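Local atomic coordinates of beta-1,4-mannanase (PDB entry 4OOU), a protein that hydrolyses the beta-1,4-mannosidic linkages within mannans, galactomannans and glucomannans, releasing mostly short mannooligosaccharides. Residues A292-N297 against G311-V316; P162-L167 against S227-A232; F213-I218 against R255-D260. All blocks are in the same frame, centred on the assembly; numbering follows the deposited sequence.

Contact 1: A292-N297 against G311-V316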
ATOM      1  N   ALA A 292       6.265 -14.466 -11.344  1.00 38.32           N
ATOM      2  CA  ALA A 292       6.423 -13.382 -10.406  1.00 38.92           C
ATOM      3  C   ALA A 292       6.968 -12.172 -11.148  1.00 37.35           C
ATOM      4  O   ALA A 292       7.443 -12.281 -12.276  1.00 43.99           O
ATOM      5  CB  ALA A 292       7.326 -13.793  -9.249  1.00 37.61           C
ATOM      6  N   PRO A 293       6.849 -11.003 -10.553  1.00 35.59           N
ATOM      7  CA  PRO A 293       7.088  -9.770 -11.304  1.00 39.51           C
ATOM      8  C   PRO A 293       8.463  -9.586 -11.960  1.00 42.99           C
ATOM      9  O   PRO A 293       8.523  -9.048 -13.076  1.00 43.61           O
ATOM     10  CB  PRO A 293       6.869  -8.686 -10.248  1.00 36.68           C
ATOM     11  CG  PRO A 293       5.803  -9.257  -9.424  1.00 37.78           C
ATOM     12  CD  PRO A 293       6.112 -10.737  -9.320  1.00 36.45           C
ATOM     13  N   PHE A 294       9.540  -9.994 -11.265  1.00 43.27           N
ATOM     14  CA  PHE A 294      10.897  -9.870 -11.795  1.00 41.64           C
ATOM     15  C   PHE A 294      11.212 -11.045 -12.707  1.00 41.82           C
ATOM     16  O   PHE A 294      12.273 -11.069 -13.320  1.00 42.58           O
ATOM     17  CB  PHE A 294      11.959  -9.731 -10.688  1.00 42.60           C
ATOM     18  CG  PHE A 294      11.885  -8.427  -9.944  1.00 40.24           C
ATOM     19  CD1 PHE A 294      12.265  -7.249 -10.554  1.00 41.95           C
ATOM     20  CD2 PHE A 294      11.401  -8.368  -8.631  1.00 41.97           C
ATOM     21  CE1 PHE A 294      12.164  -6.025  -9.871  1.00 42.22           C
ATOM     22  CE2 PHE A 294      11.293  -7.156  -7.946  1.00 42.08           C
ATOM     23  CZ  PHE A 294      11.678  -5.977  -8.566  1.00 39.01           C
ATOM     24  N   LYS A 295      10.277 -11.986 -12.840  1.00 42.12           N
ATOM     25  CA  LYS A 295      10.370 -13.017 -13.887  1.00 44.44           C
ATOM     26  C   LYS A 295       9.750 -12.574 -15.206  1.00 46.20           C
ATOM     27  O   LYS A 295       9.996 -13.176 -16.227  1.00 46.35           O
ATOM     28  CB  LYS A 295       9.714 -14.326 -13.433  1.00 44.20           C
ATOM     29  CG  LYS A 295      10.635 -15.225 -12.637  1.00 46.16           C
ATOM     30  CD  LYS A 295      11.683 -15.859 -13.556  1.00 52.21           C
ATOM     31  CE  LYS A 295      12.230 -17.187 -13.037  1.00 58.02           C
ATOM     32  NZ  LYS A 295      11.217 -18.272 -13.140  1.00 64.44           N
ATOM     33  N   VAL A 296       8.990 -11.492 -15.201  1.00 48.79           N
ATOM     34  CA  VAL A 296       7.988 -11.305 -16.223  1.00 49.27           C
ATOM     35  C   VAL A 296       7.801  -9.801 -16.578  1.00 48.61           C
ATOM     36  O   VAL A 296       8.599  -8.971 -16.173  1.00 52.16           O
ATOM     37  CB  VAL A 296       6.728 -12.025 -15.698  1.00 53.00           C
ATOM     38  CG1 VAL A 296       5.698 -11.061 -15.121  1.00 53.95           C
ATOM     39  CG2 VAL A 296       6.136 -12.926 -16.760  1.00 55.85           C
ATOM     40  N   ASN A 297       6.798  -9.479 -17.382  1.00 46.53           N
ATOM     41  CA  ASN A 297       6.420  -8.099 -17.727  1.00 46.98           C
ATOM     42  C   ASN A 297       5.282  -7.627 -16.859  1.00 44.22           C
ATOM     43  O   ASN A 297       4.430  -8.426 -16.517  1.00 49.66           O
ATOM     44  CB  ASN A 297       5.772  -8.102 -19.116  1.00 52.05           C
ATOM     45  CG  ASN A 297       6.671  -7.625 -20.205  1.00 56.76           C
ATOM     46  OD1 ASN A 297       7.822  -7.250 -19.984  1.00 68.48           O
ATOM     47  ND2 ASN A 297       6.141  -7.633 -21.414  1.00 55.38           N
ATOM     48  N   GLY A 311       5.022  -3.410  -4.609  1.00 39.24           N
ATOM     49  CA  GLY A 311       4.791  -2.688  -3.350  1.00 36.48           C
ATOM     50  C   GLY A 311       5.807  -3.009  -2.294  1.00 34.54           C
ATOM     51  O   GLY A 311       6.152  -2.153  -1.460  1.00 31.81           O
ATOM     52  N   GLU A 312       6.284  -4.247  -2.331  1.00 33.97           N
ATOM     53  CA  GLU A 312       7.432  -4.666  -1.537  1.00 32.84           C
ATOM     54  C   GLU A 312       8.301  -5.650  -2.301  1.00 34.89           C
ATOM     55  O   GLU A 312       7.814  -6.446  -3.106  1.00 33.65           O
ATOM     56  CB  GLU A 312       7.000  -5.388  -0.283  1.00 35.77           C
ATOM     57  CG  GLU A 312       5.957  -4.732   0.609  1.00 34.66           C
ATOM     58  CD  GLU A 312       5.521  -5.685   1.708  1.00 35.58           C
ATOM     59  OE1 GLU A 312       6.110  -6.801   1.814  1.00 33.37           O
ATOM     60  OE2 GLU A 312       4.577  -5.341   2.452  1.00 36.13           O
ATOM     61  N   PHE A 313       9.599  -5.595  -2.038  1.00 36.26           N
ATOM     62  CA  PHE A 313      10.522  -6.618  -2.489  1.00 37.69           C
ATOM     63  C   PHE A 313      11.848  -6.474  -1.733  1.00 37.47           C
ATOM     64  O   PHE A 313      12.083  -5.456  -1.112  1.00 37.17           O
ATOM     65  CB  PHE A 313      10.724  -6.507  -4.004  1.00 39.56           C
ATOM     66  CG  PHE A 313      11.630  -5.382  -4.420  1.00 39.80           C
ATOM     67  CD1 PHE A 313      11.127  -4.108  -4.626  1.00 40.29           C
ATOM     68  CD2 PHE A 313      12.990  -5.608  -4.617  1.00 42.49           C
ATOM     69  CE1 PHE A 313      11.954  -3.077  -5.014  1.00 41.26           C
ATOM     70  CE2 PHE A 313      13.821  -4.585  -5.015  1.00 42.91           C
ATOM     71  CZ  PHE A 313      13.298  -3.316  -5.203  1.00 44.94           C
ATOM     72  N   ALA A 314      12.726  -7.460  -1.800  1.00 40.65           N
ATOM     73  CA  ALA A 314      14.031  -7.295  -1.174  1.00 43.64           C
ATOM     74  C   ALA A 314      15.160  -8.067  -1.856  1.00 46.15           C
ATOM     75  O   ALA A 314      14.976  -9.238  -2.181  1.00 41.12           O
ATOM     76  CB  ALA A 314      13.942  -7.700   0.284  1.00 44.61           C
ATOM     77  N   SER A 315      16.322  -7.400  -2.038  1.00 50.25           N
ATOM     78  CA  SER A 315      17.559  -7.990  -2.653  1.00 50.08           C
ATOM     79  C   SER A 315      17.847  -9.347  -2.102  1.00 44.55           C
ATOM     80  O   SER A 315      18.240 -10.253  -2.810  1.00 41.56           O
ATOM     81  CB  SER A 315      18.828  -7.192  -2.322  1.00 50.96           C
ATOM     82  OG  SER A 315      18.596  -5.808  -2.256  1.00 57.41           O
ATOM     83  N   VAL A 316      17.646  -9.428  -0.804  1.00 40.92           N
ATOM     84  CA  VAL A 316      18.096 -10.498   0.007  1.00 40.86           C
ATOM     85  C   VAL A 316      17.087 -11.691  -0.012  1.00 42.54           C
ATOM     86  O   VAL A 316      17.397 -12.789   0.477  1.00 39.78           O
ATOM     87  CB  VAL A 316      18.408  -9.891   1.399  1.00 43.94           C
ATOM     88  CG1 VAL A 316      17.131  -9.721   2.208  1.00 44.77           C
ATOM     89  CG2 VAL A 316      19.476 -10.697   2.135  1.00 49.24           C
TER

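Contact 2: P162-L167 against S227-A232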
ATOM      1  N   PRO A 162     -12.948  11.626   8.953  1.00 37.89           N
ATOM      2  CA  PRO A 162     -12.205  12.783   9.471  1.00 38.53           C
ATOM      3  C   PRO A 162     -10.709  12.792   9.116  1.00 38.22           C
ATOM      4  O   PRO A 162     -10.125  13.876   8.901  1.00 43.75           O
ATOM      5  CB  PRO A 162     -12.410  12.717  10.994  1.00 37.65           C
ATOM      6  CG  PRO A 162     -13.325  11.576  11.260  1.00 38.10           C
ATOM      7  CD  PRO A 162     -13.831  11.019   9.963  1.00 37.63           C
ATOM      8  N   MET A 163     -10.096  11.619   9.058  1.00 35.74           N
ATOM      9  CA  MET A 163      -8.696  11.529   8.597  1.00 37.36           C
ATOM     10  C   MET A 163      -8.564  11.965   7.126  1.00 36.66           C
ATOM     11  O   MET A 163      -7.674  12.723   6.758  1.00 34.07           O
ATOM     12  CB  MET A 163      -8.164  10.100   8.735  1.00 35.40           C
ATOM     13  CG  MET A 163      -7.829   9.662  10.138  1.00 35.95           C
ATOM     14  SD  MET A 163      -7.152   7.984  10.004  1.00 41.24           S
ATOM     15  CE  MET A 163      -8.607   7.147  10.528  1.00 39.64           C
ATOM     16  N   VAL A 164      -9.478  11.496   6.287  1.00 37.74           N
ATOM     17  CA  VAL A 164      -9.425  11.840   4.884  1.00 38.92           C
ATOM     18  C   VAL A 164      -9.608  13.334   4.700  1.00 39.54           C
ATOM     19  O   VAL A 164      -8.934  13.945   3.870  1.00 39.06           O
ATOM     20  CB  VAL A 164     -10.503  11.110   4.049  1.00 43.67           C
ATOM     21  CG1 VAL A 164     -10.276  11.392   2.565  1.00 45.81           C
ATOM     22  CG2 VAL A 164     -10.487   9.597   4.311  1.00 45.99           C
ATOM     23  N   ASN A 165     -10.526  13.926   5.457  1.00 39.23           N
ATOM     24  CA  ASN A 165     -10.889  15.323   5.198  1.00 41.95           C
ATOM     25  C   ASN A 165      -9.785  16.268   5.620  1.00 40.02           C
ATOM     26  O   ASN A 165      -9.568  17.303   4.987  1.00 37.41           O
ATOM     27  CB  ASN A 165     -12.236  15.674   5.828  1.00 42.24           C
ATOM     28  CG  ASN A 165     -13.391  15.268   4.940  1.00 46.14           C
ATOM     29  OD1 ASN A 165     -13.412  15.636   3.764  1.00 49.91           O
ATOM     30  ND2 ASN A 165     -14.334  14.472   5.467  1.00 46.74           N
ATOM     31  N   ALA A 166      -9.042  15.876   6.652  1.00 39.66           N
ATOM     32  CA  ALA A 166      -7.926  16.703   7.109  1.00 37.93           C
ATOM     33  C   ALA A 166      -6.690  16.540   6.243  1.00 38.34           C
ATOM     34  O   ALA A 166      -5.921  17.448   6.124  1.00 42.18           O
ATOM     35  CB  ALA A 166      -7.613  16.395   8.559  1.00 37.58           C
ATOM     36  N   LEU A 167      -6.495  15.386   5.619  1.00 43.62           N
ATOM     37  CA  LEU A 167      -5.231  15.133   4.935  1.00 46.42           C
ATOM     38  C   LEU A 167      -5.270  15.241   3.395  1.00 49.05           C
ATOM     39  O   LEU A 167      -4.221  15.117   2.721  1.00 48.85           O
ATOM     40  CB  LEU A 167      -4.715  13.753   5.338  1.00 46.22           C
ATOM     41  CG  LEU A 167      -4.490  13.448   6.821  1.00 42.93           C
ATOM     42  CD1 LEU A 167      -4.021  11.995   6.898  1.00 46.64           C
ATOM     43  CD2 LEU A 167      -3.511  14.381   7.515  1.00 41.93           C
ATOM     44  N   SER A 227     -14.906   3.268  -0.654  1.00 43.52           N
ATOM     45  CA  SER A 227     -16.007   4.087  -1.052  1.00 43.18           C
ATOM     46  C   SER A 227     -15.959   5.365  -0.248  1.00 42.98           C
ATOM     47  O   SER A 227     -16.209   6.435  -0.795  1.00 45.21           O
ATOM     48  CB  SER A 227     -17.357   3.399  -0.887  1.00 41.63           C
ATOM     49  OG  SER A 227     -18.375   4.353  -1.207  1.00 41.80           O
ATOM     50  N   ALA A 228     -15.629   5.254   1.035  1.00 38.91           N
ATOM     51  CA  ALA A 228     -15.789   6.373   1.940  1.00 39.59           C
ATOM     52  C   ALA A 228     -14.618   7.355   1.831  1.00 42.79           C
ATOM     53  O   ALA A 228     -14.778   8.600   2.003  1.00 43.11           O
ATOM     54  CB  ALA A 228     -15.974   5.878   3.361  1.00 40.41           C
ATOM     55  N   ILE A 229     -13.443   6.808   1.540  1.00 40.32           N
ATOM     56  CA  ILE A 229     -12.306   7.660   1.169  1.00 41.28           C
ATOM     57  C   ILE A 229     -12.637   8.488  -0.091  1.00 43.98           C
ATOM     58  O   ILE A 229     -12.450   9.710  -0.127  1.00 42.03           O
ATOM     59  CB  ILE A 229     -11.044   6.829   0.871  1.00 39.07           C
ATOM     60  CG1 ILE A 229     -10.632   6.012   2.112  1.00 38.52           C
ATOM     61  CG2 ILE A 229      -9.921   7.763   0.420  1.00 38.37           C
ATOM     62  CD1 ILE A 229      -9.525   5.007   1.894  1.00 35.78           C
ATOM     63  N   HIS A 230     -13.107   7.811  -1.135  1.00 42.33           N
ATOM     64  CA  HIS A 230     -13.481   8.514  -2.345  1.00 43.24           C
ATOM     65  C   HIS A 230     -14.605   9.505  -2.042  1.00 41.17           C
ATOM     66  O   HIS A 230     -14.550  10.621  -2.515  1.00 41.35           O
ATOM     67  CB  HIS A 230     -13.897   7.539  -3.458  1.00 43.44           C
ATOM     68  CG  HIS A 230     -12.776   6.679  -3.977  1.00 41.70           C
ATOM     69  ND1 HIS A 230     -11.605   7.205  -4.484  1.00 40.38           N
ATOM     70  CD2 HIS A 230     -12.666   5.331  -4.101  1.00 40.04           C
ATOM     71  CE1 HIS A 230     -10.819   6.215  -4.881  1.00 41.90           C
ATOM     72  NE2 HIS A 230     -11.446   5.069  -4.672  1.00 37.21           N
ATOM     73  N   ASN A 231     -15.600   9.112  -1.242  1.00 40.55           N
ATOM     74  CA  ASN A 231     -16.684  10.049  -0.853  1.00 43.19           C
ATOM     75  C   ASN A 231     -16.112  11.373  -0.312  1.00 44.62           C
ATOM     76  O   ASN A 231     -16.575  12.454  -0.645  1.00 41.58           O
ATOM     77  CB  ASN A 231     -17.649   9.453   0.207  1.00 39.74           C
ATOM     78  CG  ASN A 231     -18.587   8.372  -0.353  1.00 37.48           C
ATOM     79  OD1 ASN A 231     -18.975   7.453   0.365  1.00 36.87           O
ATOM     80  ND2 ASN A 231     -18.920   8.456  -1.625  1.00 36.16           N
ATOM     81  N   ALA A 232     -15.088  11.259   0.511  1.00 46.79           N
ATOM     82  CA  ALA A 232     -14.528  12.400   1.205  1.00 47.85           C
ATOM     83  C   ALA A 232     -13.533  13.172   0.338  1.00 45.23           C
ATOM     84  O   ALA A 232     -13.473  14.403   0.413  1.00 44.96           O
ATOM     85  CB  ALA A 232     -13.864  11.929   2.508  1.00 47.47           C
TER

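Contact 3: F213-I218 against R255-D260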
ATOM      1  N   PHE A 213     -11.069 -14.621   7.544  1.00 49.89           N
ATOM      2  CA  PHE A 213     -12.031 -13.946   6.689  1.00 51.49           C
ATOM      3  C   PHE A 213     -12.201 -14.635   5.325  1.00 54.84           C
ATOM      4  O   PHE A 213     -11.220 -14.940   4.646  1.00 51.32           O
ATOM      5  CB  PHE A 213     -11.579 -12.517   6.412  1.00 52.56           C
ATOM      6  CG  PHE A 213     -11.032 -11.791   7.614  1.00 53.24           C
ATOM      7  CD1 PHE A 213     -11.862 -11.442   8.663  1.00 49.62           C
ATOM      8  CD2 PHE A 213      -9.694 -11.416   7.668  1.00 51.33           C
ATOM      9  CE1 PHE A 213     -11.365 -10.769   9.750  1.00 48.54           C
ATOM     10  CE2 PHE A 213      -9.200 -10.736   8.764  1.00 52.44           C
ATOM     11  CZ  PHE A 213     -10.035 -10.417   9.808  1.00 46.11           C
ATOM     12  N   PRO A 214     -13.451 -14.852   4.896  1.00 52.32           N
ATOM     13  CA  PRO A 214     -13.649 -15.251   3.523  1.00 51.93           C
ATOM     14  C   PRO A 214     -13.481 -14.067   2.556  1.00 54.78           C
ATOM     15  O   PRO A 214     -13.796 -12.896   2.893  1.00 50.64           O
ATOM     16  CB  PRO A 214     -15.091 -15.760   3.514  1.00 54.51           C
ATOM     17  CG  PRO A 214     -15.440 -15.990   4.942  1.00 53.61           C
ATOM     18  CD  PRO A 214     -14.697 -14.928   5.667  1.00 54.47           C
ATOM     19  N   MET A 215     -12.993 -14.373   1.356  1.00 50.08           N
ATOM     20  CA  MET A 215     -12.772 -13.339   0.370  1.00 46.16           C
ATOM     21  C   MET A 215     -13.941 -12.390   0.321  1.00 47.22           C
ATOM     22  O   MET A 215     -13.747 -11.183   0.176  1.00 47.33           O
ATOM     23  CB  MET A 215     -12.568 -13.935  -1.004  1.00 45.54           C
ATOM     24  CG  MET A 215     -11.956 -12.961  -1.984  1.00 43.99           C
ATOM     25  SD  MET A 215     -10.205 -12.794  -1.678  1.00 45.52           S
ATOM     26  CE  MET A 215     -10.157 -11.013  -1.644  1.00 47.16           C
ATOM     27  N   LYS A 216     -15.156 -12.915   0.441  1.00 50.14           N
ATOM     28  CA  LYS A 216     -16.313 -12.045   0.366  1.00 54.99           C
ATOM     29  C   LYS A 216     -16.241 -10.927   1.409  1.00 49.45           C
ATOM     30  O   LYS A 216     -16.484  -9.770   1.083  1.00 50.83           O
ATOM     31  CB  LYS A 216     -17.642 -12.804   0.500  1.00 62.45           C
ATOM     32  CG  LYS A 216     -18.830 -11.833   0.453  1.00 70.08           C
ATOM     33  CD  LYS A 216     -20.191 -12.472   0.227  1.00 72.43           C
ATOM     34  CE  LYS A 216     -21.175 -11.372  -0.133  1.00 75.73           C
ATOM     35  NZ  LYS A 216     -22.564 -11.877  -0.205  1.00 79.34           N
ATOM     36  N   GLN A 217     -15.932 -11.264   2.656  1.00 45.13           N
ATOM     37  CA  GLN A 217     -15.865 -10.233   3.695  1.00 45.99           C
ATOM     38  C   GLN A 217     -14.684  -9.323   3.463  1.00 45.33           C
ATOM     39  O   GLN A 217     -14.828  -8.089   3.530  1.00 48.47           O
ATOM     40  CB  GLN A 217     -15.819 -10.821   5.094  1.00 45.70           C
ATOM     41  CG  GLN A 217     -17.041 -11.662   5.431  1.00 46.57           C
ATOM     42  CD  GLN A 217     -18.328 -10.905   5.218  1.00 48.41           C
ATOM     43  OE1 GLN A 217     -18.565  -9.861   5.836  1.00 45.96           O
ATOM     44  NE2 GLN A 217     -19.170 -11.418   4.318  1.00 53.47           N
ATOM     45  N   ILE A 218     -13.529  -9.908   3.145  1.00 43.47           N
ATOM     46  CA  ILE A 218     -12.370  -9.085   2.752  1.00 40.18           C
ATOM     47  C   ILE A 218     -12.758  -8.008   1.741  1.00 41.76           C
ATOM     48  O   ILE A 218     -12.523  -6.829   1.984  1.00 39.50           O
ATOM     49  CB  ILE A 218     -11.196  -9.894   2.151  1.00 36.45           C
ATOM     50  CG1 ILE A 218     -10.528 -10.771   3.232  1.00 34.41           C
ATOM     51  CG2 ILE A 218     -10.195  -8.928   1.512  1.00 33.22           C
ATOM     52  CD1 ILE A 218      -9.444 -11.693   2.735  1.00 33.43           C
ATOM     53  N   ARG A 255      -6.186 -15.505 -10.503  1.00 40.80           N
ATOM     54  CA  ARG A 255      -7.374 -14.674 -10.429  1.00 45.14           C
ATOM     55  C   ARG A 255      -7.042 -13.294  -9.891  1.00 42.72           C
ATOM     56  O   ARG A 255      -6.330 -13.173  -8.910  1.00 44.62           O
ATOM     57  CB  ARG A 255      -8.382 -15.357  -9.511  1.00 51.50           C
ATOM     58  CG  ARG A 255      -9.701 -14.617  -9.317  1.00 56.83           C
ATOM     59  CD  ARG A 255     -10.612 -14.696 -10.531  1.00 62.51           C
ATOM     60  NE  ARG A 255     -10.710 -16.055 -11.076  1.00 65.25           N
ATOM     61  CZ  ARG A 255     -10.442 -16.398 -12.338  1.00 66.77           C
ATOM     62  NH1 ARG A 255     -10.057 -15.490 -13.238  1.00 60.97           N
ATOM     63  NH2 ARG A 255     -10.562 -17.674 -12.702  1.00 70.04           N
ATOM     64  N   ASN A 256      -7.546 -12.259 -10.545  1.00 44.45           N
ATOM     65  CA  ASN A 256      -7.474 -10.892 -10.020  1.00 46.76           C
ATOM     66  C   ASN A 256      -8.689 -10.685  -9.124  1.00 46.81           C
ATOM     67  O   ASN A 256      -9.779 -10.400  -9.611  1.00 50.49           O
ATOM     68  CB  ASN A 256      -7.469  -9.875 -11.176  1.00 49.36           C
ATOM     69  CG  ASN A 256      -7.371  -8.421 -10.711  1.00 52.68           C
ATOM     70  OD1 ASN A 256      -7.364  -8.101  -9.506  1.00 54.32           O
ATOM     71  ND2 ASN A 256      -7.305  -7.517 -11.685  1.00 50.73           N
ATOM     72  N   HIS A 257      -8.499 -10.809  -7.812  1.00 43.38           N
ATOM     73  CA  HIS A 257      -9.611 -10.699  -6.886  1.00 41.70           C
ATOM     74  C   HIS A 257     -10.040  -9.295  -6.551  1.00 38.99           C
ATOM     75  O   HIS A 257     -11.007  -9.148  -5.822  1.00 40.08           O
ATOM     76  CB  HIS A 257      -9.304 -11.414  -5.572  1.00 41.99           C
ATOM     77  CG  HIS A 257      -9.476 -12.885  -5.651  1.00 43.28           C
ATOM     78  ND1 HIS A 257      -8.447 -13.735  -5.988  1.00 42.18           N
ATOM     79  CD2 HIS A 257     -10.564 -13.663  -5.457  1.00 46.42           C
ATOM     80  CE1 HIS A 257      -8.889 -14.981  -5.984  1.00 43.87           C
ATOM     81  NE2 HIS A 257     -10.175 -14.966  -5.670  1.00 46.09           N
ATOM     82  N   TYR A 258      -9.352  -8.276  -7.070  1.00 38.34           N
ATOM     83  CA  TYR A 258      -9.586  -6.892  -6.642  1.00 36.59           C
ATOM     84  C   TYR A 258      -9.954  -5.934  -7.785  1.00 39.50           C
ATOM     85  O   TYR A 258      -9.953  -4.709  -7.602  1.00 40.72           O
ATOM     86  CB  TYR A 258      -8.377  -6.384  -5.848  1.00 32.25           C
ATOM     87  CG  TYR A 258      -7.969  -7.299  -4.684  1.00 29.41           C
ATOM     88  CD1 TYR A 258      -7.104  -8.343  -4.877  1.00 28.21           C
ATOM     89  CD2 TYR A 258      -8.444  -7.099  -3.406  1.00 29.46           C
ATOM     90  CE1 TYR A 258      -6.717  -9.160  -3.837  1.00 28.71           C
ATOM     91  CE2 TYR A 258      -8.067  -7.914  -2.362  1.00 29.01           C
ATOM     92  CZ  TYR A 258      -7.196  -8.952  -2.585  1.00 28.45           C
ATOM     93  OH  TYR A 258      -6.798  -9.802  -1.560  1.00 27.48           O
ATOM     94  N   LYS A 259     -10.299  -6.488  -8.948  1.00 43.46           N
ATOM     95  CA  LYS A 259     -10.842  -5.678 -10.057  1.00 46.46           C
ATOM     96  C   LYS A 259     -12.140  -4.983  -9.679  1.00 40.88           C
ATOM     97  O   LYS A 259     -12.904  -5.492  -8.873  1.00 35.69           O
ATOM     98  CB  LYS A 259     -11.025  -6.489 -11.373  1.00 53.70           C
ATOM     99  CG  LYS A 259     -11.656  -7.894 -11.341  1.00 56.14           C
ATOM    100  CD  LYS A 259     -11.352  -8.586 -12.680  1.00 57.82           C
ATOM    101  CE  LYS A 259     -12.090  -9.907 -12.917  1.00 63.70           C
ATOM    102  NZ  LYS A 259     -11.381 -11.134 -12.433  1.00 63.75           N
ATOM    103  N   ASP A 260     -12.366  -3.806 -10.247  1.00 38.09           N
ATOM    104  CA  ASP A 260     -13.628  -3.082 -10.031  1.00 37.60           C
ATOM    105  C   ASP A 260     -14.832  -4.038  -9.859  1.00 37.40           C
ATOM    106  O   ASP A 260     -15.421  -4.069  -8.776  1.00 38.83           O
ATOM    107  CB  ASP A 260     -13.902  -2.096 -11.173  1.00 36.53           C
ATOM    108  CG  ASP A 260     -12.920  -0.920 -11.209  1.00 38.75           C
ATOM    109  OD1 ASP A 260     -11.738  -1.024 -10.757  1.00 36.92           O
ATOM    110  OD2 ASP A 260     -13.348   0.133 -11.727  1.00 40.71           O
TER

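Contact 1: A292-N297 against G311-V316
Phe313 meets Phe294 in an edge-to-face (T-shaped) aromatic pair, and this single buried encounter is all that joins 311-316 to the loop 292-297. The second segment leads up to it along the end of strand 308-313. There the backbones of Gly311 and Glu312 pair with Met279 and Thr281, and the carboxylate of Glu312, probably the catalytic nucleophile, is gripped by Arg81 and Tyr282.

The side chain of Phe313 points toward 292-297. CG sits between the backbone N and the carbonyl carbon (chi1 77°), and the ring presents a face to Phe294. The CZ of Phe294 stands 4.1 Å above the plane of the Phe313 ring, over its centre, and Phe294 CE2 comes within 4.0 Å of Phe313 CG. With the ring centroids 5.3 Å apart and the planes at 62°, the edge-on ring is tilted rather than upright. Leu326 of helix 323-332 touches both rings, Ala330 of the same helix packs on Phe294, and Ala338 and Thr340 pack on Phe313. Replacing Phe294 with an alanine would probably open a gap over that face of Phe313 and leave Leu326 and Ala330 without the ring they pack on.

The contact thus packs the end of the seventh strand of the (beta/alpha)8 barrel, where family 5 glycoside hydrolases carry the nucleophile (here probably Glu312), against the loop that follows the sixth strand.

Contact 2: P162-L167 against S227-A232
Val164 CG1 rests on the methyl of Ala232, with Val164 CG1 and Ala232 CB 3.6 Å apart. That branch is anti to the backbone N (chi1 -173°), which aims it at the far helix. The other branch turns to Ile229, where Val164 CG2 lies 4.2 Å from Ile229 CG1. Ala232 is also touched by Asn165: the methyl lies off one face of the amide, displaced toward its O and N, with ND2 and OD1 of Asn165 each 3.9 Å from Ala232 CB. Asn165 OD1 accepts from Lys168 NZ, which also bonds Ala232 O, linking the two C-terminal helix ends beside the apolar contact.

These are neighbouring helices of the (beta/alpha)8 barrel, lying side by side in its outer layer. Their axes come within 9.1 Å and their N-to-C directions diverge by 37°, with Ala232 presenting only a methyl at the interface.

Further out, Leu160, from the preceding turn of helix 149-167, packs on Ile229. Trp176 of strand 173-177 lies beneath both helices, touching Ile229 from one and Leu167 from the other.

Contact 3: F213-I218 against R255-D260
The backbone N of Tyr258, whose ring meets Met215 across this contact, donates to Asn256 OD1 at 3.1 Å in a fairly straight bond (158° at the hydrogen). The donor stands above the carbonyl plane of the amide, and the result is an Asx turn at the point where His257 and Tyr258 face helix 215-232.

Met215, in the first turn of that helix, fits against the pair. Its CG is anti to the backbone N, and a bend at chi2 (77°) brings the sulfur over to His257: SD lies 4.3 Å from the centroid of the His257 ring, an oblique Met-aromatic contact, and Met215 CG comes within 3.8 Å of His257 CD2. The methyl goes on to the phenol end of Tyr258, with Met215 CE 3.7 Å from Tyr258 CZ and 3.6 Å from Tyr258 OH.

The start of helix 215-232 is thus joined to the loop after the fifth barrel strand, beside the substrate site: the Tyr258 side chain is about 7 Å from that of substrate-binding Trp243 and about 8 Å from that of Glu181, the probable proton donor/acceptor. Tyr258 OH bonds to Glu183, and His257 NE2 to the backbone O of Asp197. These bonds probably set the ring orientations, and Met215 packs against rings already held, through dispersion from a polarisable sulfur and its methyl, with no hydrogen bond between the segments.

In the fold
Following the chain, helix 149-167 supplies 162-167 and opens contact 2. Strand 173-177 comes next, and helix 215-232 then begins at 213-218, the first half of contact 3, before 227-232 near its other end closes contact 2. Contact 3 closes later, at 255-260, after strand 238-241, so the two loops cross and share one helix. That helix is held at its start to the loop beyond strand 238-241 and at its end to the preceding helix. Contact 1 follows in series, closing the 13 residues that run from the loop after strand 277-281 into strand 308-313. It lies on the opposite side of the chain's centre from contact 2, their nearest atoms about 17 Å apart.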